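Local coordinates for FERM, ARHGEF and pleckstrin domain-containing protein 2 (Mus musculus, PDB 6D2K), which activates RAC1 as a guanine nucleotide exchange factor and plays a role in semaphorin responses and actin remodelling, its FERM domain forming this chain, at residues P26-D29 / G30-L34; E98-R101 / Y102-L106; G137-E141 / T142-E146; L218-G222 / T223-N227. One frame throughout, in Å; residues are numbered along the deposited sequence. Where two conformers were deposited one is given.

In the fold
The four contacts follow one another along the FERM domain and sample its three lobes. Interaction 1 starts helix 30-41 in the ubiquitin-like N-terminal lobe. Interactions 2 and 3 both belong to the helical central lobe, one on helix 98-113 and the other at the start of helix 141-150, with centres about 23 Å apart. Interaction 4 is a hairpin of the antiparallel sheet in the PH-like C-terminal lobe, about 36 Å from interaction 1 between centres and across the middle of the chain from it. None touches another; by nearest atoms the closest two are interactions 1 and 2, about 11 Å apart. Each is therefore a local element of its own lobe within the three-lobed FERM architecture.

Interaction 1 (P26-D29 / G30-L34); sequences PKCD and GQVLL
The first turn of helix 30-41, in the ubiquitin-like N-terminal lobe of the FERM domain, is tied to the loop before it by Asp29 and Val32. The backbone N of Val32 donates to the carbonyl O of Asp29 at 3.1 Å. This bond, from residue i+3 back to residue i, opens the helix, and it is bent: the N-H...O angle is 144° and the nitrogen stands 43° out of the carbonyl plane. One residue on, Leu34 N reaches Gly30 O at 3.0 Å, the regular i to i+4 spacing of an alpha helix.

The side chains add a small apolar touch. Val32 turns CG1 anti to its own backbone N (chi1 -178°), which leaves CG2 as the branch facing the loop. CG2 rests on Cys28 CB at 3.8 Å and also lies 3.5 Å from Asp29 O, flanking the carbonyl that its own backbone N engages. The thiol of Cys28 stands farther back, so its CB makes the closest touch. The Asp29 carboxylate leads away from the helix, and what this residue gives the turn is its carbonyl.

Around the turn, Gly30 and Gln31 make backbone hydrogen bonds with Lys67 and Pro65, while the amide nitrogen NE2 of Gln31 is taken by Thr35 OG1. Leu33 packs inward on Phe22 and Ile24 of strand 19-24 and on Leu51 of strand 49-54. A strand 19-24, a short loop and a helix laid on the mixed sheet are typical of the beta-grasp fold of ubiquitin.

Interaction 2 (E98-R101 / Y102-L106); sequences EYTR and YLFAL
Tyr99 sets its ring against both Tyr102 and Leu103 on helix 98-113, the first helix of the alpha-helical central domain of FERM. Backbone bonds of the alpha-helical pattern run through both segments. Tyr102 N donates to Glu98 O at 2.9 Å, and Leu103, Phe104 and Ala105 repeat the bond to Tyr99, Thr100 and Arg101, all fairly straight.

Aromatic and apolar packing gathers on one flank. The first torsion of Tyr99 (chi1 -177°) carries its ring along the helix toward the next turn. There Leu103 approaches one face, its CG 4.3 Å from the ring centroid in a CH-pi contact and only 20° off the normal. CD1 of Leu103 reaches toward the rim, 3.7 Å from Tyr99 CE2. Tyr102 meets the same ring at another place: its CD2 comes within 3.7 Å of Tyr99 CE1, with the two planes inclined at 42°, an oblique pairing.

On the buried flank the helix meets the N-terminal lobe: Thr100 OG1 hydrogen-bonds to Glu45 OE2, and Leu103 packs on Phe49, so this helix helps join the two lobes. Thr100 and Phe104 run side by side: Thr100 CG2 lies 4.1 Å from Phe104 CD2, while Thr100 O sits at the edge of the Phe104 ring, in its plane, 3.5 Å from CD2.

Interaction 3 (G137-E141 / T142-E146); sequences GDYDE and TLDRE
Asp140 caps the N-terminus of helix 141-150: its OD2 accepts from Leu143 N at 2.9 Å, the classic N-cap bond. The first torsion of Asp140 (chi1 165°) swings the carboxylate round to the amides of the first turn, and OD2 is met on its anti side, with the donor 34° out of the carboxylate plane. The other oxygen works through solvent. A water donates to Asp140 OD1 at 2.6 Å and accepts from Thr142 N at 3.1 Å, so the water links a second amide of the turn to the capping carboxylate. The carbonyl of the same residue closes the turn, as Asp140 O takes a nearly straight bond of 2.9 Å from Asp144 N.

One residue further, Glu141 and Arg145 lie side by side in a salt bridge. Arg145 NE donates at 3.3 Å to the anti lone pair of Glu141 OE2, which sits near the guanidinium plane. Arg145 NH2 has a second carboxylate partner, Glu162. A leucine in place of Arg145 would probably leave the carboxylates of Glu141 and Glu162 without their shared positive mate.

Packing comes next. The side chains of Tyr139 and Asp144 cross at about a right angle, their ring and carboxylate planes 74° apart, with CD2 of the tyrosine 3.4 Å from OD2 of the aspartate, and OD2 is held by a hydrogen bond to His168 ND1.

Tyr139, Asp144 and Arg145 all touch Leu165 of helix 161-168, while Leu143 and Asp144 lean on Ile136, so the capped turn sits between helices 121-136 and 161-168 of the FERM central domain.

Interaction 4 (L218-G222 / T223-N227); sequences LVFQG and TTKIN
Phe220 holds its ring beside the backbone N (chi1 -71°), and Lys225, with CG anti to its own N (chi1 -175°), runs across it. Lys225 CB stands over the ring face, 4.0 Å from the centroid in a CH-pi contact, and a bend at the third torsion of the lysine returns CE to 3.6 Å from Phe220 CZ. With an alanine here instead of Phe220, the aliphatic part of Lys225 would probably lose the ring it lies on and be freer to turn.

Next to this pair, toward Val219, the strands form a classic beta bulge. Val219 O accepts two donors, Ile226 N at 2.7 Å and Asn227 N at 3.2 Å, while Val219 N returns a bond to Asn227 O. Ile226 CG1, placed between N and carbonyl carbon, comes 3.5 Å from Val219 CG1.

The hairpin closes through a type II' turn from Gln221 to Thr224, with Gly222 supplying the positive phi. Gln221 N donates to Thr224 O at 2.6 Å, and Thr224 N donates back to Gln221 O at 2.8 Å.

Strand 224-230 is an outermost strand of the antiparallel sheet in the PH-like lobe. Its partner 216-221 lies between it and strand 207-213, where Asn209 ND2 donates to Gly222 O and Ile208 and Leu210 touch Val219.

Interaction 1 (P26-D29 / G30-L34)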
loop_
_atom_site.group_PDB
_atom_site.type_symbol
_atom_site.label_atom_id
_atom_site.label_comp_id
_atom_site.label_asym_id
_atom_site.label_seq_id
_atom_site.Cartn_x
_atom_site.Cartn_y
_atom_site.Cartn_z
ATOM N N PRO A 26 -0.907 -19.625 17.795
ATOM C CA PRO A 26 0.244 -19.343 16.932
ATOM C C PRO A 26 0.303 -20.258 15.715
ATOM O O PRO A 26 0.788 -19.832 14.671
ATOM C CB PRO A 26 1.439 -19.583 17.853
ATOM C CG PRO A 26 0.907 -19.351 19.232
ATOM C CD PRO A 26 -0.525 -19.792 19.209
ATOM N N LYS A 27 -0.199 -21.484 15.841
ATOM C CA LYS A 27 -0.110 -22.460 14.757
ATOM C C LYS A 27 -1.125 -22.228 13.644
ATOM O O LYS A 27 -1.012 -22.815 12.571
ATOM C CB LYS A 27 -0.296 -23.873 15.302
ATOM C CG LYS A 27 -1.716 -24.144 15.768
ATOM C CD LYS A 27 -1.863 -25.539 16.352
ATOM C CE LYS A 27 -3.266 -25.738 16.889
ATOM N NZ LYS A 27 -3.613 -24.640 17.832
ATOM N N CYS A 28 -2.127 -21.395 13.907
ATOM C CA CYS A 28 -3.140 -21.087 12.901
ATOM C C CYS A 28 -2.534 -20.424 11.667
ATOM O O CYS A 28 -1.593 -19.639 11.775
ATOM C CB CYS A 28 -4.226 -20.174 13.483
ATOM S SG CYS A 28 -5.284 -20.954 14.723
ATOM N N ASP A 29 -3.084 -20.743 10.501
ATOM C CA ASP A 29 -2.695 -20.075 9.264
ATOM C C ASP A 29 -3.082 -18.606 9.339
ATOM O O ASP A 29 -4.018 -18.252 10.037
ATOM C CB ASP A 29 -3.394 -20.713 8.066
ATOM C CG ASP A 29 -2.724 -21.994 7.610
ATOM O OD1 ASP A 29 -3.308 -22.686 6.750
ATOM O OD2 ASP A 29 -1.617 -22.308 8.100
ATOM N N GLY A 30 -2.376 -17.758 8.599
ATOM C CA GLY A 30 -2.686 -16.334 8.575
ATOM C C GLY A 30 -4.147 -15.996 8.302
ATOM O O GLY A 30 -4.682 -15.025 8.839
ATOM N N GLN A 31 -4.804 -16.800 7.474
ATOM C CA GLN A 31 -6.203 -16.548 7.130
ATOM C C GLN A 31 -7.108 -16.411 8.355
ATOM O O GLN A 31 -8.047 -15.617 8.354
ATOM C CB GLN A 31 -6.732 -17.652 6.215
ATOM C CG GLN A 31 -8.093 -17.340 5.625
ATOM C CD GLN A 31 -8.102 -16.025 4.863
ATOM O OE1 GLN A 31 -7.421 -15.885 3.845
ATOM N NE2 GLN A 31 -8.875 -15.058 5.350
ATOM N N VAL A 32 -6.839 -17.187 9.399
ATOM C CA VAL A 32 -7.635 -17.105 10.623
ATOM C C VAL A 32 -7.652 -15.686 11.211
ATOM O O VAL A 32 -8.703 -15.178 11.625
ATOM C CB VAL A 32 -7.146 -18.129 11.677
ATOM C CG1 VAL A 32 -8.004 -18.062 12.922
ATOM C CG2 VAL A 32 -7.158 -19.530 11.078
ATOM N N LEU A 33 -6.490 -15.037 11.228
ATOM C CA LEU A 33 -6.375 -13.678 11.732
ATOM C C LEU A 33 -6.999 -12.697 10.748
ATOM O O LEU A 33 -7.710 -11.780 11.151
ATOM C CB LEU A 33 -4.909 -13.308 11.977
ATOM C CG LEU A 33 -4.665 -11.852 12.389
ATOM C CD1 LEU A 33 -5.436 -11.462 13.657
ATOM C CD2 LEU A 33 -3.162 -11.589 12.557
ATOM N N LEU A 34 -6.712 -12.894 9.466
ATOM C CA LEU A 34 -7.261 -12.037 8.418
ATOM C C LEU A 34 -8.788 -11.998 8.530
ATOM O O LEU A 34 -9.386 -10.929 8.581
ATOM C CB LEU A 34 -6.818 -12.526 7.037
ATOM C CG LEU A 34 -5.320 -12.437 6.703
ATOM C CD1 LEU A 34 -4.960 -13.274 5.494
ATOM C CD2 LEU A 34 -4.883 -10.987 6.495
#

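Interaction 2 (E98-R101 / Y102-L106)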
loop_
_atom_site.group_PDB
_atom_site.type_symbol
_atom_site.label_atom_id
_atom_site.label_comp_id
_atom_site.label_asym_id
_atom_site.label_seq_id
_atom_site.Cartn_x
_atom_site.Cartn_y
_atom_site.Cartn_z
ATOM N N GLU A 98 -19.176 2.271 0.083
ATOM C CA GLU A 98 -18.679 3.511 0.653
ATOM C C GLU A 98 -17.592 3.201 1.691
ATOM O O GLU A 98 -16.588 3.897 1.764
ATOM C CB GLU A 98 -19.833 4.325 1.264
ATOM C CG GLU A 98 -19.412 5.655 1.884
ATOM C CD GLU A 98 -20.594 6.525 2.304
ATOM O OE1 GLU A 98 -21.467 6.788 1.444
ATOM O OE2 GLU A 98 -20.628 6.965 3.478
ATOM N N TYR A 99 -17.777 2.141 2.468
ATOM C CA TYR A 99 -16.801 1.820 3.510
ATOM C C TYR A 99 -15.426 1.497 2.916
ATOM O O TYR A 99 -14.399 1.901 3.459
ATOM C CB TYR A 99 -17.289 0.668 4.393
ATOM C CG TYR A 99 -16.342 0.344 5.519
ATOM C CD1 TYR A 99 -16.132 1.253 6.543
ATOM C CD2 TYR A 99 -15.665 -0.862 5.553
ATOM C CE1 TYR A 99 -15.266 0.973 7.575
ATOM C CE2 TYR A 99 -14.800 -1.157 6.589
ATOM C CZ TYR A 99 -14.600 -0.233 7.579
ATOM O OH TYR A 99 -13.741 -0.528 8.606
ATOM N N THR A 100 -15.410 0.783 1.802
ATOM C CA THR A 100 -14.139 0.433 1.163
ATOM C C THR A 100 -13.489 1.715 0.658
ATOM O O THR A 100 -12.275 1.887 0.761
ATOM C CB THR A 100 -14.324 -0.517 -0.029
ATOM O OG1 THR A 100 -15.247 -1.554 0.315
ATOM C CG2 THR A 100 -12.988 -1.159 -0.420
ATOM N N ARG A 101 -14.284 2.617 0.085
ATOM C CA ARG A 101 -13.706 3.853 -0.424
ATOM C C ARG A 101 -13.134 4.693 0.710
ATOM O O ARG A 101 -12.121 5.380 0.536
ATOM C CB ARG A 101 -14.763 4.649 -1.195
ATOM C CG ARG A 101 -15.261 3.899 -2.427
ATOM C CD ARG A 101 -16.105 4.798 -3.327
ATOM N NE ARG A 101 -17.394 5.174 -2.747
ATOM C CZ ARG A 101 -18.508 4.453 -2.840
ATOM N NH1 ARG A 101 -18.506 3.287 -3.471
ATOM N NH2 ARG A 101 -19.635 4.903 -2.294
ATOM N N TYR A 102 -13.820 4.663 1.850
ATOM C CA TYR A 102 -13.341 5.292 3.083
ATOM C C TYR A 102 -11.973 4.718 3.485
ATOM O O TYR A 102 -11.034 5.469 3.737
ATOM C CB TYR A 102 -14.374 5.105 4.199
ATOM C CG TYR A 102 -13.862 5.322 5.604
ATOM C CD1 TYR A 102 -13.400 6.566 6.024
ATOM C CD2 TYR A 102 -13.861 4.278 6.520
ATOM C CE1 TYR A 102 -12.941 6.756 7.320
ATOM C CE2 TYR A 102 -13.414 4.461 7.824
ATOM C CZ TYR A 102 -12.959 5.703 8.218
ATOM O OH TYR A 102 -12.515 5.896 9.506
ATOM N N LEU A 103 -11.854 3.395 3.519
ATOM C CA LEU A 103 -10.554 2.793 3.854
ATOM C C LEU A 103 -9.465 3.165 2.847
ATOM O O LEU A 103 -8.324 3.411 3.234
ATOM C CB LEU A 103 -10.661 1.276 3.994
ATOM C CG LEU A 103 -11.509 0.795 5.177
ATOM C CD1 LEU A 103 -11.340 -0.711 5.317
ATOM C CD2 LEU A 103 -11.162 1.521 6.481
ATOM N N PHE A 104 -9.811 3.228 1.560
ATOM C CA PHE A 104 -8.816 3.634 0.565
ATOM C C PHE A 104 -8.362 5.080 0.780
ATOM O O PHE A 104 -7.183 5.387 0.627
ATOM C CB PHE A 104 -9.337 3.445 -0.872
ATOM C CG PHE A 104 -8.935 2.129 -1.493
ATOM C CD1 PHE A 104 -7.951 2.089 -2.472
ATOM C CD2 PHE A 104 -9.536 0.937 -1.110
ATOM C CE1 PHE A 104 -7.560 0.889 -3.049
ATOM C CE2 PHE A 104 -9.152 -0.280 -1.692
ATOM C CZ PHE A 104 -8.161 -0.301 -2.664
ATOM N N ALA A 105 -9.284 5.972 1.116
ATOM C CA ALA A 105 -8.887 7.349 1.402
ATOM C C ALA A 105 -7.930 7.407 2.595
ATOM O O ALA A 105 -6.965 8.192 2.577
ATOM C CB ALA A 105 -10.119 8.234 1.653
ATOM N N LEU A 106 -8.183 6.579 3.610
ATOM C CA LEU A 106 -7.300 6.517 4.784
ATOM C C LEU A 106 -5.931 5.960 4.399
ATOM O O LEU A 106 -4.904 6.390 4.926
ATOM C CB LEU A 106 -7.907 5.644 5.896
ATOM C CG LEU A 106 -9.136 6.229 6.621
ATOM C CD1 LEU A 106 -9.573 5.301 7.758
ATOM C CD2 LEU A 106 -8.802 7.613 7.153
#

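Interaction 3 (G137-E141 / T142-E146)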
loop_
_atom_site.group_PDB
_atom_site.type_symbol
_atom_site.label_atom_id
_atom_site.label_comp_id
_atom_site.label_asym_id
_atom_site.label_seq_id
_atom_site.Cartn_x
_atom_site.Cartn_y
_atom_site.Cartn_z
ATOM N N GLY A 137 -15.253 18.300 8.745
ATOM C CA GLY A 137 -16.322 19.047 8.108
ATOM C C GLY A 137 -15.945 20.421 7.588
ATOM O O GLY A 137 -14.782 20.685 7.277
ATOM N N ASP A 138 -16.940 21.305 7.483
ATOM C CA ASP A 138 -16.732 22.611 6.867
ATOM C C ASP A 138 -15.620 23.400 7.528
ATOM O O ASP A 138 -15.438 23.369 8.749
ATOM C CB ASP A 138 -18.012 23.455 6.922
ATOM C CG ASP A 138 -19.101 22.943 6.010
ATOM O OD1 ASP A 138 -18.876 22.016 5.203
ATOM O OD2 ASP A 138 -20.226 23.483 6.100
ATOM N N TYR A 139 -14.897 24.124 6.685
ATOM C CA TYR A 139 -13.824 25.004 7.097
ATOM C C TYR A 139 -14.215 25.954 8.217
ATOM O O TYR A 139 -15.300 26.554 8.214
ATOM C CB TYR A 139 -13.374 25.838 5.899
ATOM C CG TYR A 139 -12.366 26.916 6.240
ATOM C CD1 TYR A 139 -12.775 28.225 6.484
ATOM C CD2 TYR A 139 -11.008 26.629 6.310
ATOM C CE1 TYR A 139 -11.856 29.219 6.784
ATOM C CE2 TYR A 139 -10.083 27.616 6.616
ATOM C CZ TYR A 139 -10.516 28.908 6.854
ATOM O OH TYR A 139 -9.600 29.894 7.154
ATOM N N ASP A 140 -13.310 26.071 9.177
ATOM C CA ASP A 140 -13.288 27.179 10.111
ATOM C C ASP A 140 -11.830 27.372 10.470
ATOM O O ASP A 140 -11.127 26.400 10.746
ATOM C CB ASP A 140 -14.101 26.873 11.356
ATOM C CG ASP A 140 -13.798 27.829 12.468
ATOM O OD1 ASP A 140 -14.139 29.024 12.328
ATOM O OD2 ASP A 140 -13.195 27.404 13.465
ATOM N N GLU A 141 -11.353 28.611 10.453
ATOM C CA GLU A 141 -9.914 28.816 10.590
ATOM C C GLU A 141 -9.366 28.207 11.869
ATOM O O GLU A 141 -8.356 27.501 11.845
ATOM C CB GLU A 141 -9.527 30.291 10.491
ATOM C CG GLU A 141 -8.018 30.501 10.519
ATOM C CD GLU A 141 -7.594 31.828 9.927
ATOM O OE1 GLU A 141 -8.478 32.660 9.629
ATOM O OE2 GLU A 141 -6.374 32.035 9.754
ATOM N N THR A 142 -10.035 28.468 12.987
ATOM C CA THR A 142 -9.581 27.972 14.275
ATOM C C THR A 142 -9.643 26.441 14.356
ATOM O O THR A 142 -8.710 25.797 14.822
ATOM C CB THR A 142 -10.395 28.595 15.428
ATOM O OG1 THR A 142 -10.137 30.003 15.485
ATOM C CG2 THR A 142 -10.019 27.970 16.753
ATOM N N LEU A 143 -10.753 25.872 13.906
ATOM C CA LEU A 143 -10.949 24.427 13.949
ATOM C C LEU A 143 -9.879 23.721 13.122
ATOM O O LEU A 143 -9.307 22.723 13.561
ATOM C CB LEU A 143 -12.338 24.070 13.416
ATOM C CG LEU A 143 -12.742 22.597 13.416
ATOM C CD1 LEU A 143 -13.086 22.162 14.826
ATOM C CD2 LEU A 143 -13.935 22.362 12.485
ATOM N N ASP A 144 -9.618 24.252 11.928
ATOM C CA ASP A 144 -8.598 23.681 11.037
ATOM C C ASP A 144 -7.206 23.746 11.662
ATOM O O ASP A 144 -6.481 22.761 11.664
ATOM C CB ASP A 144 -8.576 24.399 9.683
ATOM C CG ASP A 144 -9.658 23.909 8.725
ATOM O OD1 ASP A 144 -10.787 23.604 9.170
ATOM O OD2 ASP A 144 -9.393 23.866 7.506
ATOM N N ARG A 145 -6.831 24.919 12.168
ATOM C CA ARG A 145 -5.501 25.096 12.745
ATOM C C ARG A 145 -5.278 24.222 13.972
ATOM O O ARG A 145 -4.213 23.637 14.137
ATOM C CB ARG A 145 -5.232 26.568 13.068
ATOM C CG ARG A 145 -5.185 27.448 11.826
ATOM C CD ARG A 145 -4.629 28.831 12.122
ATOM N NE ARG A 145 -4.478 29.613 10.898
ATOM C CZ ARG A 145 -3.380 29.632 10.150
ATOM N NH1 ARG A 145 -2.322 28.915 10.500
ATOM N NH2 ARG A 145 -3.340 30.379 9.054
ATOM N N GLU A 146 -6.273 24.128 14.847
ATOM C CA GLU A 146 -6.130 23.255 15.999
ATOM C C GLU A 146 -6.030 21.791 15.576
ATOM O O GLU A 146 -5.231 21.033 16.122
ATOM C CB GLU A 146 -7.258 23.474 17.020
ATOM C CG GLU A 146 -7.155 24.804 17.751
ATOM C CD GLU A 146 -8.217 24.981 18.840
ATOM O OE1 GLU A 146 -8.983 24.033 19.113
ATOM O OE2 GLU A 146 -8.285 26.076 19.432
HETATM O O HOH W 1 -12.292 30.649 13.086
#

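Interaction 4 (L218-G222 / T223-N227)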
loop_
_atom_site.group_PDB
_atom_site.type_symbol
_atom_site.label_atom_id
_atom_site.label_comp_id
_atom_site.label_asym_id
_atom_site.label_seq_id
_atom_site.Cartn_x
_atom_site.Cartn_y
_atom_site.Cartn_z
ATOM N N LEU A 218 7.035 -2.465 -13.140
ATOM C CA LEU A 218 7.486 -1.119 -13.428
ATOM C C LEU A 218 8.931 -0.900 -13.023
ATOM O O LEU A 218 9.403 -1.463 -12.034
ATOM C CB LEU A 218 6.588 -0.101 -12.706
ATOM C CG LEU A 218 5.071 -0.279 -12.808
ATOM C CD1 LEU A 218 4.384 0.800 -11.972
ATOM C CD2 LEU A 218 4.588 -0.175 -14.237
ATOM N N VAL A 219 9.631 -0.069 -13.792
ATOM C CA VAL A 219 10.993 0.322 -13.461
ATOM C C VAL A 219 11.097 1.837 -13.347
ATOM O O VAL A 219 10.716 2.566 -14.269
ATOM C CB VAL A 219 12.016 -0.170 -14.518
ATOM C CG1 VAL A 219 13.426 0.285 -14.140
ATOM C CG2 VAL A 219 11.961 -1.674 -14.624
ATOM N N PHE A 220 11.602 2.297 -12.207
ATOM C CA PHE A 220 11.868 3.709 -11.977
ATOM C C PHE A 220 13.373 3.894 -11.823
ATOM O O PHE A 220 14.052 3.050 -11.251
ATOM C CB PHE A 220 11.186 4.178 -10.692
ATOM C CG PHE A 220 9.694 4.267 -10.784
ATOM C CD1 PHE A 220 9.070 5.505 -10.847
ATOM C CD2 PHE A 220 8.907 3.130 -10.773
ATOM C CE1 PHE A 220 7.695 5.605 -10.911
ATOM C CE2 PHE A 220 7.534 3.217 -10.838
ATOM C CZ PHE A 220 6.920 4.466 -10.909
ATOM N N GLN A 221 13.901 4.986 -12.357
ATOM C CA GLN A 221 15.260 5.379 -12.043
ATOM C C GLN A 221 15.108 6.565 -11.120
ATOM O O GLN A 221 14.511 7.578 -11.494
ATOM C CB GLN A 221 16.045 5.749 -13.301
ATOM C CG GLN A 221 17.521 6.002 -13.037
ATOM C CD GLN A 221 18.353 5.974 -14.302
ATOM O OE1 GLN A 221 19.563 6.209 -14.271
ATOM N NE2 GLN A 221 17.710 5.678 -15.425
ATOM N N GLY A 222 15.608 6.436 -9.897
ATOM C CA GLY A 222 15.254 7.401 -8.876
ATOM C C GLY A 222 13.741 7.460 -8.772
ATOM O O GLY A 222 13.092 6.462 -8.464
ATOM N N THR A 223 13.175 8.625 -9.055
ATOM C CA THR A 223 11.736 8.837 -8.951
ATOM C C THR A 223 11.088 8.863 -10.339
ATOM O O THR A 223 9.873 9.023 -10.484
ATOM C CB THR A 223 11.455 10.143 -8.148
ATOM O OG1 THR A 223 11.475 9.850 -6.745
ATOM C CG2 THR A 223 10.116 10.771 -8.510
ATOM N N THR A 224 11.911 8.674 -11.366
ATOM C CA THR A 224 11.430 8.746 -12.738
ATOM C C THR A 224 11.112 7.368 -13.301
ATOM O O THR A 224 11.957 6.472 -13.272
ATOM C CB THR A 224 12.456 9.441 -13.643
ATOM O OG1 THR A 224 12.667 10.776 -13.169
ATOM C CG2 THR A 224 11.952 9.493 -15.071
ATOM N N LYS A 225 9.895 7.201 -13.815
ATOM C CA LYS A 225 9.495 5.933 -14.410
ATOM C C LYS A 225 10.146 5.790 -15.771
ATOM O O LYS A 225 10.048 6.685 -16.619
ATOM C CB LYS A 225 7.973 5.824 -14.542
ATOM C CG LYS A 225 7.509 4.458 -15.049
ATOM C CD LYS A 225 6.023 4.427 -15.358
ATOM C CE LYS A 225 5.185 4.515 -14.100
ATOM N NZ LYS A 225 3.719 4.593 -14.401
ATOM N N ILE A 226 10.813 4.664 -15.984
ATOM C CA ILE A 226 11.567 4.472 -17.213
ATOM C C ILE A 226 11.108 3.253 -18.025
ATOM O O ILE A 226 11.462 3.123 -19.195
ATOM C CB ILE A 226 13.081 4.411 -16.933
ATOM C CG1 ILE A 226 13.405 3.300 -15.943
ATOM C CG2 ILE A 226 13.565 5.739 -16.366
ATOM C CD1 ILE A 226 14.892 3.135 -15.696
ATOM N N ASN A 227 10.318 2.369 -17.417
ATOM C CA ASN A 227 9.753 1.221 -18.140
ATOM C C ASN A 227 8.449 0.722 -17.533
ATOM O O ASN A 227 8.274 0.723 -16.312
ATOM C CB ASN A 227 10.719 0.029 -18.174
ATOM C CG ASN A 227 12.025 0.333 -18.875
ATOM O OD1 ASN A 227 12.973 0.822 -18.259
ATOM N ND2 ASN A 227 12.096 0.007 -20.165
#